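Local coordinates for protein ferredoxin CarAc (PDB 7BUH) that carries electrons through a Rieske-type [2Fe-2S] cluster from the reductase CarAd to the terminal oxygenase CarAa of carbazole 1,9a-dioxygenase, at residues Thr42-Thr45 against Ala51-Ser54; Ile19-Val22 against Ala28-Ala31; Gly70-Asn73 against Met78-Ser81. One frame throughout, in Å; residues are numbered along the deposited sequence. Where two conformers were deposited one is given.

Contact 1 of 3, residues Thr42-Thr45 against Ala51-Ser54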
ATOM      1  N   THR A  42       1.253   1.018  -0.299  1.00  9.92           N
ATOM      2  CA  THR A  42       1.574   0.576  -1.669  1.00 10.37           C
ATOM      3  C   THR A  42       0.271   0.289  -2.407  1.00 10.52           C
ATOM      4  O   THR A  42      -0.777   0.293  -1.782  1.00 10.32           O
ATOM      5  CB  THR A  42       2.442  -0.693  -1.623  1.00 10.82           C
ATOM      6  OG1 THR A  42       1.718  -1.793  -1.055  1.00 11.40           O
ATOM      7  CG2 THR A  42       3.730  -0.525  -0.849  1.00 10.81           C
ATOM      8  N   GLU A  43       0.362  -0.063  -3.686  1.00 11.32           N
ATOM      9  CA  GLU A  43      -0.684  -0.839  -4.359  1.00 11.45           C
ATOM     10  C   GLU A  43      -0.990  -2.065  -3.485  1.00 10.93           C
ATOM     11  O   GLU A  43      -0.057  -2.660  -2.889  1.00 10.31           O
ATOM     12  CB  GLU A  43      -0.235  -1.286  -5.752  1.00 14.83           C
ATOM     13  CG  GLU A  43      -0.150  -0.146  -6.728  1.00 18.47           C
ATOM     14  CD  GLU A  43       0.821  -0.327  -7.895  1.00 24.99           C
ATOM     15  OE1 GLU A  43       1.537  -1.400  -8.022  1.00 20.78           O
ATOM     16  OE2 GLU A  43       0.877   0.650  -8.692  1.00 32.07           O
ATOM     17  N   ASP A  44      -2.253  -2.442  -3.387  1.00 10.16           N
ATOM     18  CA  ASP A  44      -2.668  -3.659  -2.642  1.00 10.48           C
ATOM     19  C   ASP A  44      -2.386  -4.924  -3.468  1.00 10.67           C
ATOM     20  O   ASP A  44      -2.217  -6.028  -2.865  1.00 11.11           O
ATOM     21  CB  ASP A  44      -4.160  -3.602  -2.331  1.00 11.01           C
ATOM     22  CG  ASP A  44      -4.656  -4.803  -1.540  1.00 12.00           C
ATOM     23  OD1 ASP A  44      -4.163  -4.981  -0.405  1.00 13.14           O
ATOM     24  OD2 ASP A  44      -5.542  -5.522  -2.062  1.00 13.39           O
ATOM     25  N   THR A  45      -2.420  -4.816  -4.792  1.00 10.62           N
ATOM     26  CA  THR A  45      -2.405  -6.003  -5.682  1.00 11.61           C
ATOM     27  C   THR A  45      -0.963  -6.453  -5.868  1.00 11.05           C
ATOM     28  O   THR A  45      -0.179  -5.686  -6.365  1.00 10.35           O
ATOM     29  CB  THR A  45      -3.120  -5.719  -6.999  1.00 12.71           C
ATOM     30  OG1 THR A  45      -4.420  -5.193  -6.685  1.00 12.61           O
ATOM     31  CG2 THR A  45      -3.226  -6.972  -7.842  1.00 12.81           C
ATOM     32  N   ALA A  51      -2.812 -11.376  -6.020  1.00 16.13           N
ATOM     33  CA  ALA A  51      -3.326 -11.536  -4.647  1.00 14.85           C
ATOM     34  C   ALA A  51      -3.507 -10.154  -4.019  1.00 14.38           C
ATOM     35  O   ALA A  51      -2.901  -9.171  -4.497  1.00 13.09           O
ATOM     36  CB  ALA A  51      -2.395 -12.381  -3.835  1.00 15.64           C
ATOM     37  N   SER A  52      -4.299 -10.093  -2.951  1.00 14.00           N
ATOM     38  CA  SER A  52      -4.413  -8.883  -2.100  1.00 13.94           C
ATOM     39  C   SER A  52      -3.337  -8.939  -1.009  1.00 13.85           C
ATOM     40  O   SER A  52      -3.412  -9.796  -0.109  1.00 13.30           O
ATOM     41  CB  SER A  52      -5.815  -8.741  -1.568  1.00 14.19           C
ATOM     42  OG  SER A  52      -5.906  -7.621  -0.724  1.00 15.04           O
ATOM     43  N   LEU A  53      -2.374  -8.019  -1.050  1.00 12.03           N
ATOM     44  CA  LEU A  53      -1.338  -7.923   0.006  1.00 12.71           C
ATOM     45  C   LEU A  53      -1.933  -7.604   1.386  1.00 12.58           C
ATOM     46  O   LEU A  53      -1.333  -8.007   2.377  1.00 13.08           O
ATOM     47  CB  LEU A  53      -0.256  -6.920  -0.406  1.00 12.19           C
ATOM     48  CG  LEU A  53       0.556  -7.342  -1.627  1.00 11.97           C
ATOM     49  CD1 LEU A  53       1.520  -6.255  -2.017  1.00 12.60           C
ATOM     50  CD2 LEU A  53       1.304  -8.645  -1.369  1.00 13.78           C
ATOM     51  N   SER A  54      -3.066  -6.906   1.467  0.50 12.69           N
ATOM     52  CA  SER A  54      -3.729  -6.602   2.764  0.50 12.98           C
ATOM     53  C   SER A  54      -4.279  -7.885   3.409  0.50 14.32           C
ATOM     54  O   SER A  54      -4.743  -7.793   4.554  0.50 14.58           O
ATOM     55  CB  SER A  54      -4.806  -5.579   2.615  0.50 12.62           C
ATOM     56  OG  SER A  54      -5.767  -6.024   1.680  0.50 11.87           O
TER

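Contact 2 of 3, residues Ile19-Val22 against Ala28-Ala31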
ATOM      1  N   ILE A  19      -2.534  -4.262   8.488  1.00 18.52           N
ATOM      2  CA  ILE A  19      -2.721  -3.698   7.117  1.00 17.63           C
ATOM      3  C   ILE A  19      -4.197  -3.378   6.971  1.00 17.77           C
ATOM      4  O   ILE A  19      -5.011  -4.184   7.449  1.00 19.47           O
ATOM      5  CB  ILE A  19      -2.248  -4.662   6.007  1.00 17.72           C
ATOM      6  CG1 ILE A  19      -0.927  -5.372   6.341  1.00 19.46           C
ATOM      7  CG2 ILE A  19      -2.144  -3.966   4.657  1.00 16.61           C
ATOM      8  CD1 ILE A  19      -1.055  -6.836   6.568  1.00 20.01           C
ATOM      9  N   ARG A  20      -4.518  -2.291   6.295  1.00 17.67           N
ATOM     10  CA  ARG A  20      -5.894  -1.916   5.885  1.00 19.46           C
ATOM     11  C   ARG A  20      -5.897  -1.756   4.376  1.00 16.82           C
ATOM     12  O   ARG A  20      -5.020  -1.045   3.840  1.00 14.92           O
ATOM     13  CB  ARG A  20      -6.347  -0.581   6.476  1.00 22.83           C
ATOM     14  CG  ARG A  20      -6.786  -0.632   7.931  1.00 28.12           C
ATOM     15  CD  ARG A  20      -8.293  -0.818   8.069  1.00 34.69           C
ATOM     16  NE  ARG A  20      -8.818  -0.237   9.306  1.00 38.61           N
ATOM     17  CZ  ARG A  20      -8.508  -0.662  10.526  1.00 38.46           C
ATOM     18  NH1 ARG A  20      -9.051  -0.098  11.583  1.00 43.15           N
ATOM     19  NH2 ARG A  20      -7.671  -1.663  10.701  1.00 41.29           N
ATOM     20  N   ARG A  21      -6.888  -2.333   3.723  1.00 16.07           N
ATOM     21  CA  ARG A  21      -7.116  -2.104   2.282  1.00 15.50           C
ATOM     22  C   ARG A  21      -7.953  -0.844   2.112  1.00 15.65           C
ATOM     23  O   ARG A  21      -8.877  -0.612   2.889  1.00 14.46           O
ATOM     24  CB  ARG A  21      -7.767  -3.324   1.652  1.00 16.68           C
ATOM     25  CG  ARG A  21      -8.064  -3.189   0.175  1.00 19.52           C
ATOM     26  CD  ARG A  21      -8.550  -4.513  -0.341  1.00 22.42           C
ATOM     27  NE  ARG A  21      -8.986  -4.348  -1.698  1.00 26.63           N
ATOM     28  CZ  ARG A  21      -9.542  -5.292  -2.405  1.00 30.26           C
ATOM     29  NH1 ARG A  21      -9.746  -6.479  -1.862  1.00 33.91           N
ATOM     30  NH2 ARG A  21      -9.926  -5.030  -3.636  1.00 34.93           N
ATOM     31  N   VAL A  22      -7.572  -0.036   1.144  1.00 13.54           N
ATOM     32  CA  VAL A  22      -8.255   1.212   0.738  1.00 14.36           C
ATOM     33  C   VAL A  22      -8.743   1.051  -0.701  1.00 14.74           C
ATOM     34  O   VAL A  22      -7.917   0.936  -1.644  1.00 11.75           O
ATOM     35  CB  VAL A  22      -7.343   2.435   0.892  1.00 14.52           C
ATOM     36  CG1 VAL A  22      -8.059   3.669   0.409  1.00 14.49           C
ATOM     37  CG2 VAL A  22      -6.845   2.585   2.323  1.00 14.80           C
ATOM     38  N   ALA A  28      -7.111   1.208  -8.803  1.00 17.51           N
ATOM     39  CA  ALA A  28      -6.514   0.040  -8.122  1.00 18.71           C
ATOM     40  C   ALA A  28      -6.580   0.273  -6.620  1.00 15.32           C
ATOM     41  O   ALA A  28      -6.357   1.397  -6.158  1.00 14.82           O
ATOM     42  CB  ALA A  28      -5.089  -0.118  -8.555  1.00 18.13           C
ATOM     43  N   PRO A  29      -6.819  -0.780  -5.828  1.00 12.98           N
ATOM     44  CA  PRO A  29      -6.837  -0.650  -4.375  1.00 11.94           C
ATOM     45  C   PRO A  29      -5.414  -0.452  -3.835  1.00 10.82           C
ATOM     46  O   PRO A  29      -4.440  -0.827  -4.465  1.00 10.96           O
ATOM     47  CB  PRO A  29      -7.462  -1.963  -3.928  1.00 12.60           C
ATOM     48  CG  PRO A  29      -7.044  -2.907  -5.003  1.00 12.71           C
ATOM     49  CD  PRO A  29      -7.223  -2.121  -6.266  1.00 13.01           C
ATOM     50  N   LEU A  30      -5.351   0.214  -2.688  1.00 11.07           N
ATOM     51  CA  LEU A  30      -4.096   0.440  -1.925  1.00 11.37           C
ATOM     52  C   LEU A  30      -4.124  -0.400  -0.640  1.00 10.90           C
ATOM     53  O   LEU A  30      -5.202  -0.760  -0.140  1.00 10.45           O
ATOM     54  CB  LEU A  30      -3.950   1.929  -1.608  1.00 11.83           C
ATOM     55  CG  LEU A  30      -4.118   2.865  -2.808  1.00 12.41           C
ATOM     56  CD1 LEU A  30      -4.053   4.320  -2.383  1.00 13.62           C
ATOM     57  CD2 LEU A  30      -3.091   2.562  -3.882  1.00 13.05           C
ATOM     58  N   ALA A  31      -2.940  -0.691  -0.134  1.00 11.57           N
ATOM     59  CA  ALA A  31      -2.739  -1.291   1.203  1.00 11.10           C
ATOM     60  C   ALA A  31      -2.017  -0.247   2.046  1.00 10.83           C
ATOM     61  O   ALA A  31      -1.043   0.339   1.564  1.00  9.55           O
ATOM     62  CB  ALA A  31      -1.965  -2.568   1.082  1.00 11.86           C
TER

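Contact 3 of 3, residues Gly70-Asn73 against Met78-Ser81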
ATOM      1  N   GLY A  70       5.748 -14.615  -2.077  1.00 13.31           N
ATOM      2  CA  GLY A  70       6.579 -13.471  -2.489  1.00 12.45           C
ATOM      3  C   GLY A  70       6.483 -12.382  -1.434  1.00 11.54           C
ATOM      4  O   GLY A  70       5.671 -12.515  -0.491  1.00 10.69           O
ATOM      5  N   ALA A  71       7.290 -11.348  -1.526  1.00 11.63           N
ATOM      6  CA  ALA A  71       7.269 -10.284  -0.508  1.00 11.07           C
ATOM      7  C   ALA A  71       7.837  -8.992  -1.082  1.00 10.76           C
ATOM      8  O   ALA A  71       8.541  -9.049  -2.117  1.00 10.54           O
ATOM      9  CB  ALA A  71       8.013 -10.719   0.731  1.00 11.13           C
ATOM     10  N   PHE A  72       7.476  -7.879  -0.448  1.00 10.32           N
ATOM     11  CA  PHE A  72       7.900  -6.519  -0.837  1.00 10.58           C
ATOM     12  C   PHE A  72       8.286  -5.756   0.408  1.00 11.20           C
ATOM     13  O   PHE A  72       7.635  -5.959   1.449  1.00 11.85           O
ATOM     14  CB  PHE A  72       6.778  -5.747  -1.524  1.00  9.90           C
ATOM     15  CG  PHE A  72       6.296  -6.395  -2.789  1.00  9.87           C
ATOM     16  CD1 PHE A  72       6.882  -6.083  -4.015  1.00 10.65           C
ATOM     17  CD2 PHE A  72       5.256  -7.310  -2.756  1.00  9.57           C
ATOM     18  CE1 PHE A  72       6.402  -6.664  -5.178  1.00 10.08           C
ATOM     19  CE2 PHE A  72       4.800  -7.903  -3.914  1.00  9.90           C
ATOM     20  CZ  PHE A  72       5.377  -7.578  -5.125  1.00 10.33           C
ATOM     21  N   ASN A  73       9.267  -4.865   0.289  1.00 11.13           N
ATOM     22  CA  ASN A  73       9.533  -3.853   1.342  1.00 12.38           C
ATOM     23  C   ASN A  73       8.402  -2.820   1.250  1.00 12.26           C
ATOM     24  O   ASN A  73       8.222  -2.287   0.156  1.00 12.39           O
ATOM     25  CB  ASN A  73      10.901  -3.215   1.161  1.00 14.20           C
ATOM     26  CG  ASN A  73      11.219  -2.285   2.315  1.00 16.72           C
ATOM     27  OD1 ASN A  73      10.654  -1.207   2.418  1.00 20.44           O
ATOM     28  ND2 ASN A  73      12.154  -2.675   3.158  1.00 19.74           N
ATOM     29  N   MET A  78       9.887  -2.314  -3.162  1.00 11.73           N
ATOM     30  CA  MET A  78      10.792  -3.158  -3.974  1.00 13.52           C
ATOM     31  C   MET A  78      10.576  -4.612  -3.596  1.00 11.91           C
ATOM     32  O   MET A  78      10.345  -4.924  -2.434  1.00 12.22           O
ATOM     33  CB  MET A  78      12.253  -2.754  -3.770  1.00 14.79           C
ATOM     34  CG  MET A  78      12.548  -1.385  -4.301  1.00 16.32           C
ATOM     35  SD  MET A  78      12.352  -1.253  -6.093  1.00 19.39           S
ATOM     36  CE  MET A  78      13.635  -2.374  -6.654  1.00 21.66           C
ATOM     37  N   PRO A  79      10.670  -5.562  -4.543  1.00 12.46           N
ATOM     38  CA  PRO A  79      10.608  -6.982  -4.188  1.00 12.68           C
ATOM     39  C   PRO A  79      11.609  -7.350  -3.085  1.00 13.89           C
ATOM     40  O   PRO A  79      12.736  -6.889  -3.122  1.00 15.52           O
ATOM     41  CB  PRO A  79      10.956  -7.700  -5.504  1.00 13.22           C
ATOM     42  CG  PRO A  79      10.612  -6.725  -6.544  1.00 13.43           C
ATOM     43  CD  PRO A  79      10.968  -5.374  -5.970  1.00 12.58           C
ATOM     44  N   ALA A  80      11.206  -8.215  -2.161  1.00 13.92           N
ATOM     45  CA  ALA A  80      12.049  -8.678  -1.039  1.00 13.94           C
ATOM     46  C   ALA A  80      12.123 -10.204  -1.017  1.00 14.55           C
ATOM     47  O   ALA A  80      13.047 -10.734  -0.404  1.00 14.68           O
ATOM     48  CB  ALA A  80      11.549  -8.131   0.277  1.00 13.71           C
ATOM     49  N   SER A  81      11.179 -10.902  -1.639  1.00 14.61           N
ATOM     50  CA  SER A  81      11.257 -12.367  -1.773  1.00 14.84           C
ATOM     51  C   SER A  81      10.681 -12.828  -3.118  1.00 15.11           C
ATOM     52  O   SER A  81       9.678 -12.294  -3.567  1.00 14.93           O
ATOM     53  CB  SER A  81      10.586 -13.007  -0.571  1.00 15.95           C
ATOM     54  OG  SER A  81      10.801 -14.405  -0.585  1.00 19.54           O
TER

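Contact 1 of 3, residues Thr42-Thr45 against Ala51-Ser54
D44 and T45, just past the end of strand 38-43, run beside S52 and L53 in the loop before strand 57-59. T45 and S52 form a single bridge, with CA atoms 5.0 Å apart. The main backbone bond goes from L53 N to D44 O, 2.7 Å and nearly straight at 168°. T45 CA also rests on A51 O at 3.4 Å, as a CA-H...O contact. The D44 carboxylate makes the other hydrogen bonds across the contact. Its CG stands anti to the backbone N (chi1 -179°), which carries both oxygens over to the two serines. OD2 takes the hydroxyl of S52 through its syn lone pair, with OG to OD2 at 2.5 Å. OD1 is gripped twice by S54, by N at 2.9 Å and by OG at 2.8 Å. These two donors reach OD1 from opposite faces of the carboxylate plane. L53 lays CB and CG alongside D44 O, each 3.3 Å from it. With an alanine in place of D44, both serine hydroxyls and S54 N would probably lose this acceptor, and the loop could shift. Three donors on one carboxylate should spread its negative charge and limit its rotation. The bonds tie the strand end to the loop whose A51 lines the [2Fe-2S] pocket, as part of the Rieske cluster-binding region.

Contact 2 of 3, residues Ile19-Val22 against Ala28-Ala31
V22 N gives the shortest bond here, to L30 O at 2.8 Å with an N-H...O angle of 175°. L30 N answers with a bond to V22 O at 2.9 Å, lying in the carbonyl plane. The two bonds make V22 and L30 an antiparallel hydrogen-bonded pair. R21 and A31 are the adjoining non-hydrogen-bonded pair, with CA atoms 4.6 Å apart. R21 CA leans on L30 O at 3.4 Å, and A31 CA leans on R20 O, both as CA-H...O contacts. The strands run antiparallel, at 159° between their directions.

V22 and L30 share one face of the sheet, where V22 CB meets L30 CB at 4.2 Å. V22 continues on this face to L6 and V8 of strand 5-10. R21 and A31 point to the other face. R21 is stretched out, with CG anti to the backbone N (chi1 179°), and this carries the guanidinium alongside the P29 ring. R21 and P29 run abreast in one direction. P29 CB meets the guanidinium edge-on, roughly level with its plane, 3.6 Å from R21 NE. On the side toward the start of strand 18-24, I19 CG2 packs on A31 CB at 3.8 Å.

The contact is part of the hairpin of strands 18-24 and 27-35 in the Rieske fold. Its chemistry is split in two. Paired backbone bonds and buried aliphatic groups hold the strands, while R21 is exposed to solvent. Its charge points to D44 in a long, weak ion pair, while its chain packs on P29.

Contact 3 of 3, residues Gly70-Asn73 against Met78-Ser81
The backbone bonds centre on A71, whose partners A80 and S81 make a classic beta bulge. A71 O takes A80 N at 2.8 Å and S81 N at 3.3 Å. Both donors come from the same face of the carbonyl plane and lie well above it. A71 N returns a bond of 3.3 Å to S81 O. Past the bulge the register has moved by one residue, and F72 pairs with P79. Beyond them N73 N bonds to M78 O at 2.9 Å, with an N-H...O angle of 160°. The two short strands run antiparallel but splayed, with 133° between their directions.

CA-H...O contacts fill in between these bonds. F72 CA lies 3.3 Å from M78 O. G70 CA approaches S81 O at 3.5 Å.

The apolar contacts are small. A71 CB touches S81 CB at 3.7 Å on their shared face, and A80 CB lies near A71 CB. F72 has CG anti to its carbonyl carbon (chi1 -61°). Ring atom CD1 of F72 thereby comes within 3.8 Å of P79 CA, which lies obliquely to the ring. The amide of N73 turns to the hairpin loop, where OD1 accepts from the N atoms of C75 and T76.

Strands 71-73 and 79-81 form a hairpin at one side of the four-stranded sheet. Strand 62-64 flanks 71-73 on its other side: F72 bonds to I63 through the backbone, and A71 and A80 touch V62. The F72 ring packs against C46, T47, C84 and L88, while G70 touches the [2Fe-2S] cluster, placing this hairpin beside the Rieske site.

From the N terminus, contact 2 comes first and closes the hairpin of strands 18-24 and 27-35. Contact 1 follows. It closes the loop after strand 38-43, which holds the cluster ligands C46 and H48. Contact 3 comes last and closes the hairpin of strands 71-73 and 79-81. The three are in series; none nests or crosses. Contacts 1 and 2 meet directly in the six-stranded sheet, where T42 O probably bonds to A31 N and D44 N to P29 O. Contact 1 reaches contact 3 through L53 CD1 on F72 CD2. Contacts 2 and 3 do not touch. Through this packing of L53 on F72, contact 1 links the large sheet to the smaller sheet beside the cluster.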